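Local atomic coordinates of chromatin structure-remodeling complex subunit RSC2 (PDB entry 4BB7), a protein that serves as a subunit of the yeast RSC chromatin-remodelling complex, which repositions nucleosomes and regulates transcription, and binds histone H3 through the BAH domain. Residues C65-V77 / D198-M212. Residues are numbered along the deposited sequence; the frame is centred on the assembly and turned at random.
Sequences CWYYRPEQTVHRV and DAPPLVGAVYMRPKM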
# COMPACT_ATOMS: atom_id res chain seq x y z
N CYS A 65 5.23 -9.96 5.67
CA CYS A 65 4.14 -10.91 5.86
C CYS A 65 3.95 -11.18 7.34
O CYS A 65 4.84 -11.71 8.01
CB CYS A 65 4.42 -12.22 5.12
SG CYS A 65 3.07 -13.44 5.21
N TRP A 66 2.78 -10.81 7.86
CA TRP A 66 2.50 -10.94 9.29
C TRP A 66 2.35 -12.39 9.73
O TRP A 66 1.88 -13.24 8.98
CB TRP A 66 1.23 -10.16 9.66
CG TRP A 66 1.42 -8.67 9.69
CD1 TRP A 66 2.59 -7.99 9.53
CD2 TRP A 66 0.41 -7.69 9.91
NE1 TRP A 66 2.37 -6.64 9.62
CE2 TRP A 66 1.04 -6.42 9.86
CE3 TRP A 66 -0.97 -7.74 10.14
CZ2 TRP A 66 0.34 -5.23 10.03
CZ3 TRP A 66 -1.66 -6.56 10.31
CH2 TRP A 66 -1.01 -5.32 10.26
N TYR A 67 2.77 -12.65 10.96
CA TYR A 67 2.56 -13.94 11.61
C TYR A 67 1.93 -13.69 12.97
O TYR A 67 2.50 -13.00 13.81
CB TYR A 67 3.88 -14.69 11.77
CG TYR A 67 4.44 -15.25 10.48
CD1 TYR A 67 4.80 -14.41 9.43
CD2 TYR A 67 4.61 -16.62 10.31
CE1 TYR A 67 5.32 -14.92 8.25
CE2 TYR A 67 5.13 -17.13 9.13
CZ TYR A 67 5.48 -16.28 8.11
OH TYR A 67 5.99 -16.79 6.94
N TYR A 68 0.74 -14.25 13.19
CA TYR A 68 0.01 -14.01 14.42
C TYR A 68 0.53 -14.86 15.58
O TYR A 68 1.13 -15.91 15.38
CB TYR A 68 -1.49 -14.30 14.23
CG TYR A 68 -2.22 -13.28 13.39
CD1 TYR A 68 -1.60 -12.09 13.01
CD2 TYR A 68 -3.53 -13.49 12.99
CE1 TYR A 68 -2.27 -11.15 12.25
CE2 TYR A 68 -4.21 -12.55 12.23
CZ TYR A 68 -3.58 -11.38 11.86
OH TYR A 68 -4.25 -10.45 11.11
N ARG A 69 0.31 -14.37 16.80
CA ARG A 69 0.53 -15.18 17.99
C ARG A 69 -0.82 -15.78 18.35
O ARG A 69 -1.86 -15.29 17.90
CB ARG A 69 1.05 -14.32 19.14
CG ARG A 69 2.26 -13.46 18.80
CD ARG A 69 2.64 -12.61 20.00
NE ARG A 69 3.68 -11.63 19.70
CZ ARG A 69 4.95 -11.75 20.06
NH1 ARG A 69 5.35 -12.82 20.74
NH2 ARG A 69 5.83 -10.81 19.75
N PRO A 70 -0.82 -16.85 19.17
CA PRO A 70 -2.06 -17.55 19.52
C PRO A 70 -3.17 -16.61 20.01
O PRO A 70 -4.30 -16.69 19.53
CB PRO A 70 -1.62 -18.47 20.66
CG PRO A 70 -0.16 -18.72 20.39
CD PRO A 70 0.36 -17.44 19.82
N GLU A 71 -2.84 -15.74 20.95
CA GLU A 71 -3.83 -14.83 21.53
C GLU A 71 -4.48 -13.95 20.46
O GLU A 71 -5.50 -13.31 20.71
CB GLU A 71 -3.20 -13.95 22.61
CG GLU A 71 -2.05 -13.09 22.11
CD GLU A 71 -0.69 -13.73 22.31
OE1 GLU A 71 -0.61 -14.98 22.41
OE2 GLU A 71 0.32 -12.99 22.38
N GLN A 72 -3.88 -13.91 19.28
CA GLN A 72 -4.36 -13.05 18.21
C GLN A 72 -5.25 -13.78 17.21
O GLN A 72 -5.71 -13.18 16.23
CB GLN A 72 -3.18 -12.39 17.49
CG GLN A 72 -2.44 -11.36 18.33
CD GLN A 72 -1.14 -10.91 17.71
OE1 GLN A 72 -0.47 -11.68 17.01
NE2 GLN A 72 -0.76 -9.66 17.96
N THR A 73 -5.51 -15.06 17.45
CA THR A 73 -6.31 -15.85 16.52
C THR A 73 -7.64 -16.32 17.11
O THR A 73 -7.86 -16.26 18.32
CB THR A 73 -5.55 -17.09 16.01
OG1 THR A 73 -5.12 -17.88 17.12
CG2 THR A 73 -4.34 -16.68 15.18
N VAL A 74 -8.52 -16.80 16.24
CA VAL A 74 -9.75 -17.44 16.66
C VAL A 74 -9.55 -18.95 16.56
O VAL A 74 -9.21 -19.48 15.50
CB VAL A 74 -10.93 -17.02 15.77
CG1 VAL A 74 -12.18 -17.78 16.15
CG2 VAL A 74 -11.15 -15.51 15.88
N HIS A 75 -9.76 -19.65 17.67
CA HIS A 75 -9.53 -21.09 17.72
C HIS A 75 -10.32 -21.78 18.83
O HIS A 75 -10.73 -21.15 19.81
CB HIS A 75 -8.04 -21.37 17.91
CG HIS A 75 -7.46 -20.72 19.13
ND1 HIS A 75 -6.91 -19.46 19.10
CD2 HIS A 75 -7.36 -21.15 20.41
CE1 HIS A 75 -6.48 -19.14 20.31
NE2 HIS A 75 -6.74 -20.15 21.12
N ARG A 76 -10.51 -23.08 18.67
CA ARG A 76 -11.16 -23.91 19.68
C ARG A 76 -10.48 -23.71 21.03
O ARG A 76 -9.26 -23.67 21.13
CB ARG A 76 -11.11 -25.39 19.28
CG ARG A 76 -11.92 -25.71 18.03
CD ARG A 76 -11.58 -27.08 17.46
NE ARG A 76 -11.60 -28.14 18.47
CZ ARG A 76 -11.76 -29.43 18.19
NH1 ARG A 76 -11.93 -29.83 16.94
NH2 ARG A 76 -11.76 -30.32 19.18
N VAL A 77 -11.29 -23.59 22.07
CA VAL A 77 -10.79 -23.30 23.41
C VAL A 77 -9.80 -24.36 23.88
O VAL A 77 -8.98 -24.11 24.77
CB VAL A 77 -11.94 -23.20 24.41
CG1 VAL A 77 -12.59 -24.57 24.61
CG2 VAL A 77 -11.46 -22.64 25.73
N ASP A 198 -3.95 -0.83 11.44
CA ASP A 198 -2.54 -0.91 11.08
C ASP A 198 -1.82 -1.92 11.96
O ASP A 198 -0.61 -1.83 12.17
CB ASP A 198 -1.86 0.45 11.25
CG ASP A 198 -2.64 1.58 10.61
OD1 ASP A 198 -3.34 1.32 9.61
OD2 ASP A 198 -2.55 2.72 11.11
N ALA A 199 -2.57 -2.88 12.50
CA ALA A 199 -2.02 -3.86 13.43
C ALA A 199 -2.87 -5.13 13.48
O ALA A 199 -4.05 -5.10 13.16
CB ALA A 199 -1.91 -3.25 14.81
N PRO A 200 -2.26 -6.24 13.89
CA PRO A 200 -3.00 -7.49 14.09
C PRO A 200 -4.11 -7.27 15.11
O PRO A 200 -4.12 -6.23 15.77
CB PRO A 200 -1.94 -8.44 14.67
CG PRO A 200 -0.64 -7.88 14.21
CD PRO A 200 -0.82 -6.39 14.20
N PRO A 201 -5.03 -8.24 15.25
CA PRO A 201 -6.15 -8.07 16.18
C PRO A 201 -5.68 -7.79 17.60
O PRO A 201 -4.63 -8.29 18.00
CB PRO A 201 -6.86 -9.43 16.12
CG PRO A 201 -6.47 -10.01 14.81
CD PRO A 201 -5.06 -9.55 14.58
N LEU A 202 -6.45 -7.01 18.35
CA LEU A 202 -6.14 -6.75 19.75
C LEU A 202 -6.23 -8.04 20.57
O LEU A 202 -5.49 -8.24 21.52
CB LEU A 202 -7.08 -5.68 20.33
CG LEU A 202 -6.81 -5.25 21.77
CD1 LEU A 202 -5.40 -4.68 21.91
CD2 LEU A 202 -7.85 -4.24 22.25
N VAL A 203 -7.16 -8.91 20.18
CA VAL A 203 -7.31 -10.21 20.82
C VAL A 203 -8.27 -11.09 20.03
O VAL A 203 -9.26 -10.61 19.48
CB VAL A 203 -7.79 -10.09 22.28
CG1 VAL A 203 -9.16 -9.45 22.33
CG2 VAL A 203 -7.80 -11.45 22.96
N GLY A 204 -7.97 -12.38 19.98
CA GLY A 204 -8.82 -13.33 19.27
C GLY A 204 -9.91 -13.87 20.17
O GLY A 204 -10.12 -13.37 21.27
N ALA A 205 -10.60 -14.91 19.70
CA ALA A 205 -11.69 -15.50 20.47
C ALA A 205 -11.55 -17.01 20.54
O ALA A 205 -10.82 -17.62 19.76
CB ALA A 205 -13.03 -15.12 19.88
N VAL A 206 -12.27 -17.62 21.49
CA VAL A 206 -12.28 -19.06 21.62
C VAL A 206 -13.71 -19.59 21.66
O VAL A 206 -14.62 -18.92 22.14
CB VAL A 206 -11.53 -19.53 22.89
CG1 VAL A 206 -10.06 -19.19 22.78
CG2 VAL A 206 -12.14 -18.89 24.12
N TYR A 207 -13.91 -20.79 21.13
CA TYR A 207 -15.22 -21.42 21.12
C TYR A 207 -15.13 -22.92 21.40
O TYR A 207 -14.05 -23.49 21.46
CB TYR A 207 -15.92 -21.15 19.78
CG TYR A 207 -15.20 -21.72 18.58
CD1 TYR A 207 -14.04 -21.13 18.10
CD2 TYR A 207 -15.68 -22.85 17.93
CE1 TYR A 207 -13.38 -21.63 17.00
CE2 TYR A 207 -15.03 -23.36 16.82
CZ TYR A 207 -13.88 -22.75 16.37
OH TYR A 207 -13.22 -23.26 15.27
N MET A 208 -16.29 -23.56 21.56
CA MET A 208 -16.33 -24.97 21.93
C MET A 208 -16.63 -25.87 20.72
O MET A 208 -17.29 -25.45 19.77
CB MET A 208 -17.37 -25.20 23.04
CG MET A 208 -16.99 -26.30 24.03
SD MET A 208 -18.12 -26.43 25.45
CE MET A 208 -17.79 -24.89 26.29
N ARG A 209 -16.13 -27.10 20.77
CA ARG A 209 -16.38 -28.06 19.70
C ARG A 209 -16.29 -29.49 20.24
O ARG A 209 -15.54 -29.76 21.18
CB ARG A 209 -15.37 -27.88 18.56
CG ARG A 209 -15.70 -26.75 17.60
CD ARG A 209 -17.00 -27.03 16.84
NE ARG A 209 -17.40 -25.92 15.98
CZ ARG A 209 -18.14 -24.89 16.37
NH1 ARG A 209 -18.57 -24.81 17.62
NH2 ARG A 209 -18.44 -23.92 15.51
N PRO A 210 -17.07 -30.40 19.67
CA PRO A 210 -16.94 -31.80 20.09
C PRO A 210 -15.52 -32.32 19.83
O PRO A 210 -14.92 -32.01 18.80
CB PRO A 210 -17.96 -32.54 19.22
CG PRO A 210 -18.32 -31.58 18.12
CD PRO A 210 -18.15 -30.21 18.68
N LYS A 211 -14.99 -33.09 20.77
CA LYS A 211 -13.63 -33.59 20.67
C LYS A 211 -13.54 -34.78 19.72
O LYS A 211 -14.53 -35.46 19.46
CB LYS A 211 -13.09 -33.97 22.05
CG LYS A 211 -13.91 -35.03 22.77
CD LYS A 211 -13.42 -36.43 22.45
CE LYS A 211 -14.29 -37.48 23.11
NZ LYS A 211 -13.78 -38.87 22.91
N MET A 212 -12.34 -35.04 19.21
CA MET A 212 -12.13 -36.10 18.23
C MET A 212 -11.23 -37.19 18.80
O MET A 212 -10.55 -36.99 19.81
CB MET A 212 -11.50 -35.51 16.97
CG MET A 212 -10.36 -34.55 17.25
SD MET A 212 -9.94 -33.56 15.81
CE MET A 212 -11.55 -32.91 15.37
O HOH W 1 -10.91 -22.09 14.47
O HOH W 2 -10.67 -33.23 20.16
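P200 packs on W66, its CD over the face of the indole six-membered ring, 4.2 Å from the ring centroid, in a CH-pi contact. The next proline serves Y68. P201 CD stands over the phenol face, 4.0 Å from the ring centroid and 28° off its normal, while the Y68 hydroxyl bonds to E134. I45 of strand 45-54 also touches P200. At the 3-10 turn, E71 O accepts a 2.7 Å bond from G204 N. The amide end of Q72 lies alongside P200, with NE2 against CB. Its OE1 takes the R69 N-H almost straight, which holds the amide in place. Beyond the turn the chains run parallel. A water joins V74 O to the Y207 hydroxyl. A205 O receives H75 N at 3.1 Å, and the return bond from Y207 N to H75 O is weak. The H75 imidazole packs off-centre against V206 CG1. Hydrogen bonds from ND1 to T73 OG1 and between NE2 and S173 OG hold the ring at both nitrogens, which limits its rotation. Y207 turns its CG between its own N and carbonyl carbon (chi1 62°), which brings the ring back over the R76 backbone. The R76 side chain bends at chi3 (50°) and lays one guanidinium face on R209 CB; NH1 meets M212 CE at 3.5 Å. Y220 adds a cation-pi contact. With an alanine in place of R76, Y220 would probably lose its cation, and a gap would be likely beside R209 CB and M212 CE. V77 N closes the pairing with a 2.8 Å bond to Y207 O, and V77 CB packs on V206 CB. The arrangement is a short, loose two-stranded parallel pairing, 75-76 with 206-207, next to a proline pair packed on W66 and Y68 at the end of strand 60-68 of the BAH-domain sheet.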